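Local coordinates for protein Esterase/lipase (Lactobacillus rhamnosus, PDB 4OUK) that probably hydrolyses carboxylic esters as an esterase or lipase of the alpha/beta-hydrolase clan, and is held here in covalent complex with a phosphonate, at residues I70-G75 with M102-L107; G76-D81 with A203-D208; G144-G149 with C184-P189. The protein carries 1 engineered substitution. One frame throughout, in Å; residues are numbered along the deposited sequence.

All three contacts are buried, and each touches the phosphonate. Contacts 1 and 3 lie deepest and rest on neighbouring parallel strands, 66-72 and 140-145, with contact 1 at the C-terminal end of one and contact 3 at the turn into helix 147-160. Contact 2 sits farther from the centre of the chain, where the loop continuing from contact 1 meets helix 200-211. Their chemistry differs: contact 1 combines a ring stack with hydrogen bonds and two waters, contact 2 is aromatic and apolar between its segments, and contact 3 is mostly backbone to backbone, with the covalent bond to phosphorus beside it. W77 O to L107 N joins contacts 2 and 1, and W77 packs on A147 and V186 of contact 3.

Contact 1 (I70-G75 with M102-L107); sequences IDIHGG and MGYRLL. With C63 ((2R)-2,3-bis(hexyloxy)propyl hydrogen (S)-pentylphosphonate), chain B.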
loop_
_atom_site.group_PDB
_atom_site.type_symbol
_atom_site.label_atom_id
_atom_site.label_comp_id
_atom_site.label_asym_id
_atom_site.label_seq_id
_atom_site.Cartn_x
_atom_site.Cartn_y
_atom_site.Cartn_z
ATOM N N ILE A 70 -6.092 5.791 -1.203
ATOM C CA ILE A 70 -4.819 6.074 -0.595
ATOM C C ILE A 70 -3.849 4.957 -0.869
ATOM O O ILE A 70 -4.123 3.806 -0.548
ATOM C CB ILE A 70 -4.980 6.278 0.932
ATOM C CG1 ILE A 70 -5.861 7.496 1.211
ATOM C CG2 ILE A 70 -3.645 6.483 1.555
ATOM C CD1 ILE A 70 -6.444 7.503 2.592
ATOM N N ASP A 71 -2.717 5.301 -1.490
ATOM C CA ASP A 71 -1.768 4.364 -1.946
ATOM C C ASP A 71 -0.464 4.384 -1.107
ATOM O O ASP A 71 0.136 5.436 -0.911
ATOM C CB ASP A 71 -1.449 4.668 -3.442
ATOM C CG ASP A 71 -0.491 3.624 -4.043
ATOM O OD1 ASP A 71 -0.832 2.416 -3.953
ATOM O OD2 ASP A 71 0.612 4.022 -4.520
ATOM N N ILE A 72 0.005 3.204 -0.699
ATOM C CA ILE A 72 1.291 3.018 -0.072
ATOM C C ILE A 72 2.204 2.220 -0.955
ATOM O O ILE A 72 2.033 0.953 -1.131
ATOM C CB ILE A 72 1.150 2.350 1.318
ATOM C CG1 ILE A 72 0.027 3.070 2.159
ATOM C CG2 ILE A 72 2.498 2.405 2.028
ATOM C CD1 ILE A 72 -0.404 2.256 3.396
ATOM N N HIS A 73 3.203 2.921 -1.497
ATOM C CA HIS A 73 4.122 2.306 -2.436
ATOM C C HIS A 73 4.964 1.255 -1.783
ATOM O O HIS A 73 5.118 1.264 -0.526
ATOM C CB HIS A 73 5.045 3.352 -3.094
ATOM C CG HIS A 73 6.091 3.887 -2.193
ATOM N ND1 HIS A 73 7.254 3.204 -1.926
ATOM C CD2 HIS A 73 6.181 5.064 -1.523
ATOM C CE1 HIS A 73 8.013 3.935 -1.129
ATOM N NE2 HIS A 73 7.387 5.063 -0.865
ATOM N N GLY A 74 5.571 0.412 -2.632
ATOM C CA GLY A 74 6.435 -0.668 -2.223
ATOM C C GLY A 74 7.887 -0.335 -2.449
ATOM O O GLY A 74 8.226 0.830 -2.575
ATOM N N GLY A 75 8.743 -1.368 -2.508
ATOM C CA GLY A 75 10.230 -1.189 -2.546
ATOM C C GLY A 75 10.956 -1.782 -1.325
ATOM O O GLY A 75 12.000 -1.318 -0.931
ATOM N N MET A 102 1.805 8.818 -0.529
ATOM C CA MET A 102 2.741 9.446 0.401
ATOM C C MET A 102 4.078 8.844 0.334
ATOM O O MET A 102 4.221 7.678 0.022
ATOM C CB MET A 102 2.207 9.342 1.815
ATOM C CG MET A 102 2.452 8.048 2.516
ATOM S SD MET A 102 1.577 6.604 1.865
ATOM C CE MET A 102 -0.133 6.863 2.318
ATOM N N GLY A 103 5.072 9.645 0.610
ATOM C CA GLY A 103 6.332 9.080 0.935
ATOM C C GLY A 103 6.347 8.720 2.415
ATOM O O GLY A 103 5.525 9.176 3.172
ATOM N N TYR A 104 7.326 7.893 2.786
ATOM C CA TYR A 104 7.641 7.480 4.136
ATOM C C TYR A 104 9.192 7.238 4.262
ATOM O O TYR A 104 9.886 6.825 3.289
ATOM C CB TYR A 104 6.792 6.270 4.603
ATOM C CG TYR A 104 6.832 5.088 3.681
ATOM C CD1 TYR A 104 5.851 4.858 2.763
ATOM C CD2 TYR A 104 7.858 4.195 3.765
ATOM C CE1 TYR A 104 5.874 3.749 1.923
ATOM C CE2 TYR A 104 7.937 3.109 2.903
ATOM C CZ TYR A 104 6.940 2.852 2.036
ATOM O OH TYR A 104 7.071 1.759 1.225
ATOM N N ARG A 105 9.748 7.622 5.419
ATOM C CA ARG A 105 11.206 7.442 5.655
ATOM C C ARG A 105 11.564 5.956 5.464
ATOM O O ARG A 105 10.719 5.069 5.635
ATOM C CB ARG A 105 11.694 8.019 7.018
ATOM C CG ARG A 105 11.557 9.534 7.085
ATOM C CD ARG A 105 11.504 10.026 8.510
ATOM N NE ARG A 105 10.437 9.400 9.269
ATOM C CZ ARG A 105 10.408 9.351 10.601
ATOM N NH1 ARG A 105 11.371 9.924 11.287
ATOM N NH2 ARG A 105 9.375 8.844 11.242
ATOM N N LEU A 106 12.742 5.714 4.924
ATOM C CA LEU A 106 13.167 4.382 4.515
ATOM C C LEU A 106 14.090 3.793 5.537
ATOM O O LEU A 106 14.801 4.508 6.250
ATOM C CB LEU A 106 13.893 4.414 3.184
ATOM C CG LEU A 106 13.034 5.041 2.066
ATOM C CD1 LEU A 106 13.881 5.218 0.815
ATOM C CD2 LEU A 106 11.805 4.235 1.730
ATOM N N LEU A 107 14.013 2.483 5.653
ATOM C CA LEU A 107 15.024 1.699 6.376
ATOM C C LEU A 107 16.324 1.960 5.641
ATOM O O LEU A 107 16.309 2.159 4.437
ATOM C CB LEU A 107 14.700 0.233 6.271
ATOM C CG LEU A 107 13.769 -0.461 7.217
ATOM C CD1 LEU A 107 12.565 0.290 7.600
ATOM C CD2 LEU A 107 13.452 -1.861 6.726
HETATM P P5 C63 B . 8.397 -5.681 -2.534
HETATM O O11 C63 B . 8.260 -4.338 -1.958
HETATM C C6 C63 B . 9.534 -6.743 -1.621
HETATM C C7 C63 B . 9.093 -6.857 -0.196
HETATM C C8 C63 B . 9.700 -8.047 0.515
HETATM C C9 C63 B . 11.129 -7.796 0.935
HETATM C C10 C63 B . 12.014 -7.692 -0.266
HETATM O O4 C63 B . 8.870 -5.694 -4.049
HETATM C C3 C63 B . 10.290 -5.745 -4.156
HETATM C C2 C63 B . 10.887 -7.162 -4.087
HETATM O O13 C63 B . 12.184 -7.183 -3.452
HETATM C C14 C63 B . 13.173 -7.963 -4.137
HETATM C C15 C63 B . 13.958 -7.128 -5.160
HETATM C C16 C63 B . 15.192 -6.474 -4.545
HETATM C C17 C63 B . 15.563 -5.121 -5.153
HETATM C C1 C63 B . 11.009 -7.756 -5.488
HETATM O O20 C63 B . 11.865 -8.912 -5.504
HETATM C C21 C63 B . 11.337 -10.004 -6.292
HETATM C C22 C63 B . 12.245 -11.250 -6.278
HETATM C C23 C63 B . 13.103 -11.411 -5.025
HETATM C C24 C63 B . 14.300 -12.352 -5.237
HETATM C C25 C63 B . 15.627 -11.581 -5.174
HETATM C C26 C63 B . 16.372 -11.767 -3.869
HETATM O O HOH W 1 2.721 5.734 -1.456
HETATM O O HOH W 2 8.889 6.427 0.717
#
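M102 folds its side chain onto strand 66-72: CG stands between the backbone N and the carbonyl carbon (chi1 82°), and further bends turn the sulfur and methyl to the strand. SD comes 3.3 Å from D71 O, while CE rests on I70 CG2 at 3.6 Å and also touches I72 CG1. Water 1 ties the two backbones together, accepting from H73 N and donating to D71 O and M102 O. The M102 carbonyl oxygen also lies at the imidazole edge of H73, beside CD2. After G103, Y104 brings its ring flat over one face of the H73 ring in an offset stack, centroids 4.4 Å apart and planes at 10°. Its CE1 sits above the imidazole rim, 3.4 Å from H73 NE2, and meets I72 CG2 as well. Y104 OH donates to H73 O at 2.7 Å, approaching from above the carbonyl plane. The backbone N of Y104 gives its hydrogen to water 2, which is hydrogen-bonded to H73 NE2 in the plane of the ring. H73 ND1 in turn donates to a lone pair of G74 O at 2.6 Å, nearly straight at 164°. The imidazole is thus gripped at both nitrogens and stacked on one face, consistent with a structural histidine opening an HGGG-type oxyanion loop, whose G75 N donates to phosphonate O11 at 3.1 Å.

Contact 2 (G76-D81 with A203-D208); sequences GWFYGD and AAFYLD. With C63 ((2R)-2,3-bis(hexyloxy)propyl hydrogen (S)-pentylphosphonate), chain B.
With CG anti to the carbonyl carbon in both F78 (chi1 -78°) and Y206 (chi1 -81°), the loop ring and the helix ring are brought together. They meet edge-to-face: the edge of F78 points into the face of Y206, centroids 4.9 Å apart and planes at 61°, and F78 CE1 stands 3.8 Å above that face, over its centre. W77 approaches the same tyrosine at its rim, CE3 lying in the ring plane 3.8 Å from Y206 CD2. F205, one residue before Y206, touches F78 CZ with CE2. The G76 carbonyl oxygen comes 3.4 Å from Y206 CE2; a side chain at G76 would come up close to this ring, and the residue's positive phi also favours glycine. The tyrosine hydroxyl bonds W15 NE1 on helix 6-28, which together with helix 200-211 covers the loop. With a serine in place of Y206, the F78 edge would probably lose the face it points into and W15 its hydroxyl partner, opening a gap beside the ligand tail. That tail, the pentyl chain on phosphorus, lies against W77 CZ3 through C9 at 3.4 Å and against Y206 CE2 through C10 at 3.8 Å. Polar and apolar duties are thus split: G76 N donates to O11 of the phosphonate at 2.9 Å, while the aromatic cluster supplies a greasy wall, probably for the acyl part of a substrate.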
loop_
_atom_site.group_PDB
_atom_site.type_symbol
_atom_site.label_atom_id
_atom_site.label_comp_id
_atom_site.label_asym_id
_atom_site.label_seq_id
_atom_site.Cartn_x
_atom_site.Cartn_y
_atom_site.Cartn_z
ATOM N N GLY A 76 10.437 -2.824 -0.741
ATOM C CA GLY A 76 11.192 -3.557 0.279
ATOM C C GLY A 76 11.526 -2.753 1.522
ATOM O O GLY A 76 12.480 -3.105 2.258
ATOM N N TRP A 77 10.714 -1.720 1.806
ATOM C CA TRP A 77 10.920 -0.867 2.988
ATOM C C TRP A 77 12.201 -0.047 2.946
ATOM O O TRP A 77 12.343 0.871 3.785
ATOM C CB TRP A 77 10.924 -1.684 4.281
ATOM C CG TRP A 77 9.732 -2.515 4.477
ATOM C CD1 TRP A 77 8.539 -2.107 4.916
ATOM C CD2 TRP A 77 9.641 -3.924 4.292
ATOM N NE1 TRP A 77 7.660 -3.174 4.952
ATOM C CE2 TRP A 77 8.327 -4.301 4.596
ATOM C CE3 TRP A 77 10.542 -4.903 3.827
ATOM C CZ2 TRP A 77 7.885 -5.625 4.542
ATOM C CZ3 TRP A 77 10.114 -6.221 3.759
ATOM C CH2 TRP A 77 8.774 -6.572 4.091
ATOM N N PHE A 78 13.092 -0.337 1.961
ATOM C CA PHE A 78 14.409 0.403 1.752
ATOM C C PHE A 78 14.377 1.371 0.577
ATOM O O PHE A 78 15.309 2.138 0.355
ATOM C CB PHE A 78 15.596 -0.570 1.469
ATOM C CG PHE A 78 16.142 -1.269 2.688
ATOM C CD1 PHE A 78 15.520 -2.389 3.217
ATOM C CD2 PHE A 78 17.289 -0.796 3.313
ATOM C CE1 PHE A 78 16.041 -3.029 4.320
ATOM C CE2 PHE A 78 17.790 -1.423 4.431
ATOM C CZ PHE A 78 17.165 -2.536 4.931
ATOM N N TYR A 79 13.316 1.337 -0.192
ATOM C CA TYR A 79 13.343 2.062 -1.463
ATOM C C TYR A 79 11.989 2.653 -1.881
ATOM O O TYR A 79 10.915 2.129 -1.540
ATOM C CB TYR A 79 13.949 1.162 -2.553
ATOM C CG TYR A 79 13.682 1.583 -3.973
ATOM C CD1 TYR A 79 12.582 1.093 -4.642
ATOM C CD2 TYR A 79 14.517 2.476 -4.647
ATOM C CE1 TYR A 79 12.299 1.489 -5.943
ATOM C CE2 TYR A 79 14.244 2.886 -5.943
ATOM C CZ TYR A 79 13.124 2.399 -6.585
ATOM O OH TYR A 79 12.766 2.768 -7.883
ATOM N N GLY A 80 12.064 3.747 -2.648
ATOM C CA GLY A 80 10.876 4.372 -3.161
ATOM C C GLY A 80 10.638 5.716 -2.555
ATOM O O GLY A 80 11.332 6.143 -1.609
ATOM N N ASP A 81 9.696 6.409 -3.165
ATOM C CA ASP A 81 9.213 7.719 -2.664
ATOM C C ASP A 81 7.811 7.988 -3.259
ATOM O O ASP A 81 7.258 7.115 -3.951
ATOM C CB ASP A 81 10.184 8.771 -3.109
ATOM C CG ASP A 81 10.368 8.799 -4.645
ATOM O OD1 ASP A 81 9.392 8.588 -5.374
ATOM O OD2 ASP A 81 11.501 9.123 -5.102
ATOM N N ALA A 203 17.667 -11.783 4.478
ATOM C CA ALA A 203 16.303 -11.695 4.963
ATOM C C ALA A 203 16.271 -11.380 6.464
ATOM O O ALA A 203 15.372 -10.664 6.914
ATOM C CB ALA A 203 15.522 -12.967 4.651
ATOM N N ALA A 204 17.258 -11.876 7.226
ATOM C CA ALA A 204 17.361 -11.576 8.671
ATOM C C ALA A 204 17.758 -10.121 8.885
ATOM O O ALA A 204 17.371 -9.488 9.870
ATOM C CB ALA A 204 18.345 -12.520 9.372
ATOM N N PHE A 205 18.522 -9.592 7.941
ATOM C CA PHE A 205 18.913 -8.214 7.953
ATOM C C PHE A 205 17.712 -7.275 7.762
ATOM O O PHE A 205 17.586 -6.335 8.516
ATOM C CB PHE A 205 19.993 -7.974 6.915
ATOM C CG PHE A 205 20.453 -6.560 6.841
ATOM C CD1 PHE A 205 21.382 -6.053 7.758
ATOM C CD2 PHE A 205 19.961 -5.721 5.849
ATOM C CE1 PHE A 205 21.821 -4.729 7.695
ATOM C CE2 PHE A 205 20.381 -4.420 5.790
ATOM C CZ PHE A 205 21.304 -3.914 6.714
ATOM N N TYR A 206 16.810 -7.564 6.821
ATOM C CA TYR A 206 15.570 -6.796 6.701
ATOM C C TYR A 206 14.766 -6.786 7.996
ATOM O O TYR A 206 14.240 -5.773 8.395
ATOM C CB TYR A 206 14.663 -7.368 5.598
ATOM C CG TYR A 206 15.042 -6.935 4.182
ATOM C CD1 TYR A 206 16.263 -7.257 3.631
ATOM C CD2 TYR A 206 14.125 -6.212 3.385
ATOM C CE1 TYR A 206 16.590 -6.869 2.326
ATOM C CE2 TYR A 206 14.428 -5.830 2.084
ATOM C CZ TYR A 206 15.663 -6.160 1.553
ATOM O OH TYR A 206 15.970 -5.745 0.272
ATOM N N LEU A 207 14.633 -7.960 8.587
ATOM C CA LEU A 207 13.862 -8.185 9.797
ATOM C C LEU A 207 14.416 -7.368 10.959
ATOM O O LEU A 207 13.653 -6.732 11.684
ATOM C CB LEU A 207 13.830 -9.705 10.125
ATOM C CG LEU A 207 12.954 -10.643 9.245
ATOM C CD1 LEU A 207 12.844 -12.097 9.772
ATOM C CD2 LEU A 207 11.563 -10.032 9.170
ATOM N N ASP A 208 15.733 -7.368 11.112
ATOM C CA ASP A 208 16.389 -6.523 12.104
ATOM C C ASP A 208 16.181 -5.037 11.904
ATOM O O ASP A 208 16.066 -4.280 12.870
ATOM C CB ASP A 208 17.910 -6.739 12.074
ATOM C CG ASP A 208 18.316 -8.000 12.765
ATOM O OD1 ASP A 208 17.443 -8.783 13.202
ATOM O OD2 ASP A 208 19.514 -8.215 12.862
HETATM P P5 C63 B . 8.397 -5.681 -2.534
HETATM O O11 C63 B . 8.260 -4.338 -1.958
HETATM C C6 C63 B . 9.534 -6.743 -1.621
HETATM C C7 C63 B . 9.093 -6.857 -0.196
HETATM C C8 C63 B . 9.700 -8.047 0.515
HETATM C C9 C63 B . 11.129 -7.796 0.935
HETATM C C10 C63 B . 12.014 -7.692 -0.266
HETATM O O4 C63 B . 8.870 -5.694 -4.049
HETATM C C3 C63 B . 10.290 -5.745 -4.156
HETATM C C2 C63 B . 10.887 -7.162 -4.087
HETATM O O13 C63 B . 12.184 -7.183 -3.452
HETATM C C14 C63 B . 13.173 -7.963 -4.137
HETATM C C15 C63 B . 13.958 -7.128 -5.160
HETATM C C16 C63 B . 15.192 -6.474 -4.545
HETATM C C17 C63 B . 15.563 -5.121 -5.153
HETATM C C1 C63 B . 11.009 -7.756 -5.488
HETATM O O20 C63 B . 11.865 -8.912 -5.504
HETATM C C21 C63 B . 11.337 -10.004 -6.292
HETATM C C22 C63 B . 12.245 -11.250 -6.278
HETATM C C23 C63 B . 13.103 -11.411 -5.025
HETATM C C24 C63 B . 14.300 -12.352 -5.237
HETATM C C25 C63 B . 15.627 -11.581 -5.174
HETATM C C26 C63 B . 16.372 -11.767 -3.869
#

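Contact 3 (G144-G149 with C184-P189); sequences GDSAGG and CPVAEP. With C63 ((2R)-2,3-bis(hexyloxy)propyl hydrogen (S)-pentylphosphonate), chain B.
V186 N donates to S146 O across the contact, 3.2 Å long and straight at the hydrogen (167°), though it reaches the oxygen from well above the carbonyl plane. The same oxygen takes a weak helical bond from G149 N. Two CA-H...O contacts extend this backbone pairing: S146 CA lies 3.2 Å from C184 O, and P185 CA lies 3.6 Å from S146 O. In the packing, P185 CB lies on the G149 backbone, 4.1 Å from G149 C, and V186 CG2 meets C8 of the phosphonate's pentyl chain at 3.6 Å. A side chain on G149 would strike the proline, and those of G144 and G148 would hit carbonyl oxygens of the turn itself. Such glycines around a serine with positive phi fit the nucleophile elbow, GxSxG, of alpha/beta-hydrolases. Covalently, S146 OG is bonded to phosphorus P5 at 1.6 Å. The CB of this serine points away from 184-189, and OG, opposite the backbone N (chi1 -165°), reaches the phosphorus from there. Among the polar bonds at the ligand, A147 N, on the first turn of helix 147-160, donates almost linearly (173°) to phosphonate O11 at 3.0 Å. S146 OG is also hydrogen-bonded to H278 NE2, which with D243 probably completes a catalytic triad. With G75 N and G76 N sharing O11, three backbone donors grip one oxygen, as an oxyanion hole would hold a tetrahedral intermediate.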
loop_
_atom_site.group_PDB
_atom_site.type_symbol
_atom_site.label_atom_id
_atom_site.label_comp_id
_atom_site.label_asym_id
_atom_site.label_seq_id
_atom_site.Cartn_x
_atom_site.Cartn_y
_atom_site.Cartn_z
ATOM N N GLY A 144 -1.888 -1.020 -1.242
ATOM C CA GLY A 144 -0.452 -0.952 -1.215
ATOM C C GLY A 144 0.074 -2.152 -1.921
ATOM O O GLY A 144 -0.612 -3.213 -1.947
ATOM N N ASP A 145 1.289 -2.019 -2.428
ATOM C CA ASP A 145 1.935 -3.122 -3.168
ATOM C C ASP A 145 3.226 -3.615 -2.529
ATOM O O ASP A 145 4.046 -2.802 -2.112
ATOM C CB ASP A 145 2.179 -2.774 -4.636
ATOM C CG ASP A 145 3.106 -1.599 -4.815
ATOM O OD1 ASP A 145 2.754 -0.433 -4.492
ATOM O OD2 ASP A 145 4.233 -1.852 -5.271
ATOM N N SER A 146 3.369 -4.957 -2.442
ATOM C CA SER A 146 4.563 -5.612 -1.865
ATOM C C SER A 146 4.796 -5.187 -0.338
ATOM O O SER A 146 3.944 -5.451 0.561
ATOM C CB SER A 146 5.761 -5.340 -2.829
ATOM O OG SER A 146 6.899 -6.205 -2.586
ATOM N N ALA A 147 5.911 -4.527 -0.048
ATOM C CA ALA A 147 6.109 -3.893 1.250
ATOM C C ALA A 147 5.045 -2.875 1.551
ATOM O O ALA A 147 4.652 -2.693 2.696
ATOM C CB ALA A 147 7.492 -3.193 1.292
ATOM N N GLY A 148 4.596 -2.165 0.524
ATOM C CA GLY A 148 3.453 -1.309 0.665
ATOM C C GLY A 148 2.201 -2.026 1.119
ATOM O O GLY A 148 1.337 -1.418 1.813
ATOM N N GLY A 149 2.025 -3.277 0.666
ATOM C CA GLY A 149 0.901 -4.076 1.079
ATOM C C GLY A 149 1.023 -4.554 2.520
ATOM O O GLY A 149 0.061 -4.601 3.220
ATOM N N CYS A 184 0.209 -8.115 -4.363
ATOM C CA CYS A 184 1.313 -9.007 -4.018
ATOM C C CYS A 184 1.961 -8.632 -2.656
ATOM O O CYS A 184 3.176 -8.359 -2.599
ATOM C CB CYS A 184 2.384 -8.906 -5.051
ATOM S SG CYS A 184 1.770 -9.269 -6.669
ATOM N N PRO A 185 1.147 -8.582 -1.581
ATOM C CA PRO A 185 1.727 -8.137 -0.322
ATOM C C PRO A 185 2.759 -9.116 0.217
ATOM O O PRO A 185 2.682 -10.329 -0.101
ATOM C CB PRO A 185 0.526 -8.175 0.599
ATOM C CG PRO A 185 -0.283 -9.362 0.065
ATOM C CD PRO A 185 -0.225 -9.116 -1.398
ATOM N N VAL A 186 3.696 -8.587 1.026
ATOM C CA VAL A 186 4.571 -9.394 1.915
ATOM C C VAL A 186 4.095 -9.154 3.335
ATOM O O VAL A 186 4.683 -8.400 4.051
ATOM C CB VAL A 186 6.039 -9.029 1.651
ATOM C CG1 VAL A 186 7.003 -9.842 2.508
ATOM C CG2 VAL A 186 6.341 -9.407 0.220
ATOM N N ALA A 187 2.925 -9.696 3.663
ATOM C CA ALA A 187 2.235 -9.359 4.874
ATOM C C ALA A 187 2.880 -10.090 6.066
ATOM O O ALA A 187 2.590 -9.737 7.217
ATOM C CB ALA A 187 0.773 -9.751 4.781
ATOM N N GLU A 188 3.699 -11.111 5.764
ATOM C CA GLU A 188 4.344 -11.999 6.789
ATOM C C GLU A 188 5.863 -11.980 6.660
ATOM O O GLU A 188 6.490 -12.987 6.303
ATOM C CB GLU A 188 3.839 -13.439 6.637
ATOM C CG GLU A 188 2.316 -13.574 6.815
ATOM C CD GLU A 188 1.839 -13.310 8.228
ATOM O OE1 GLU A 188 2.433 -13.869 9.165
ATOM O OE2 GLU A 188 0.866 -12.577 8.433
ATOM N N PRO A 189 6.479 -10.850 6.963
ATOM C CA PRO A 189 7.938 -10.802 6.729
ATOM C C PRO A 189 8.791 -11.816 7.538
ATOM O O PRO A 189 9.843 -12.197 7.062
ATOM C CB PRO A 189 8.326 -9.347 7.064
ATOM C CG PRO A 189 7.056 -8.624 7.372
ATOM C CD PRO A 189 5.951 -9.588 7.515
HETATM P P5 C63 B . 8.397 -5.681 -2.534
HETATM O O11 C63 B . 8.260 -4.338 -1.958
HETATM C C6 C63 B . 9.534 -6.743 -1.621
HETATM C C7 C63 B . 9.093 -6.857 -0.196
HETATM C C8 C63 B . 9.700 -8.047 0.515
HETATM C C9 C63 B . 11.129 -7.796 0.935
HETATM C C10 C63 B . 12.014 -7.692 -0.266
HETATM O O4 C63 B . 8.870 -5.694 -4.049
HETATM C C3 C63 B . 10.290 -5.745 -4.156
HETATM C C2 C63 B . 10.887 -7.162 -4.087
HETATM O O13 C63 B . 12.184 -7.183 -3.452
HETATM C C14 C63 B . 13.173 -7.963 -4.137
HETATM C C15 C63 B . 13.958 -7.128 -5.160
HETATM C C16 C63 B . 15.192 -6.474 -4.545
HETATM C C17 C63 B . 15.563 -5.121 -5.153
HETATM C C1 C63 B . 11.009 -7.756 -5.488
HETATM O O20 C63 B . 11.865 -8.912 -5.504
HETATM C C21 C63 B . 11.337 -10.004 -6.292
HETATM C C22 C63 B . 12.245 -11.250 -6.278
HETATM C C23 C63 B . 13.103 -11.411 -5.025
HETATM C C24 C63 B . 14.300 -12.352 -5.237
HETATM C C25 C63 B . 15.627 -11.581 -5.174
HETATM C C26 C63 B . 16.372 -11.767 -3.869
#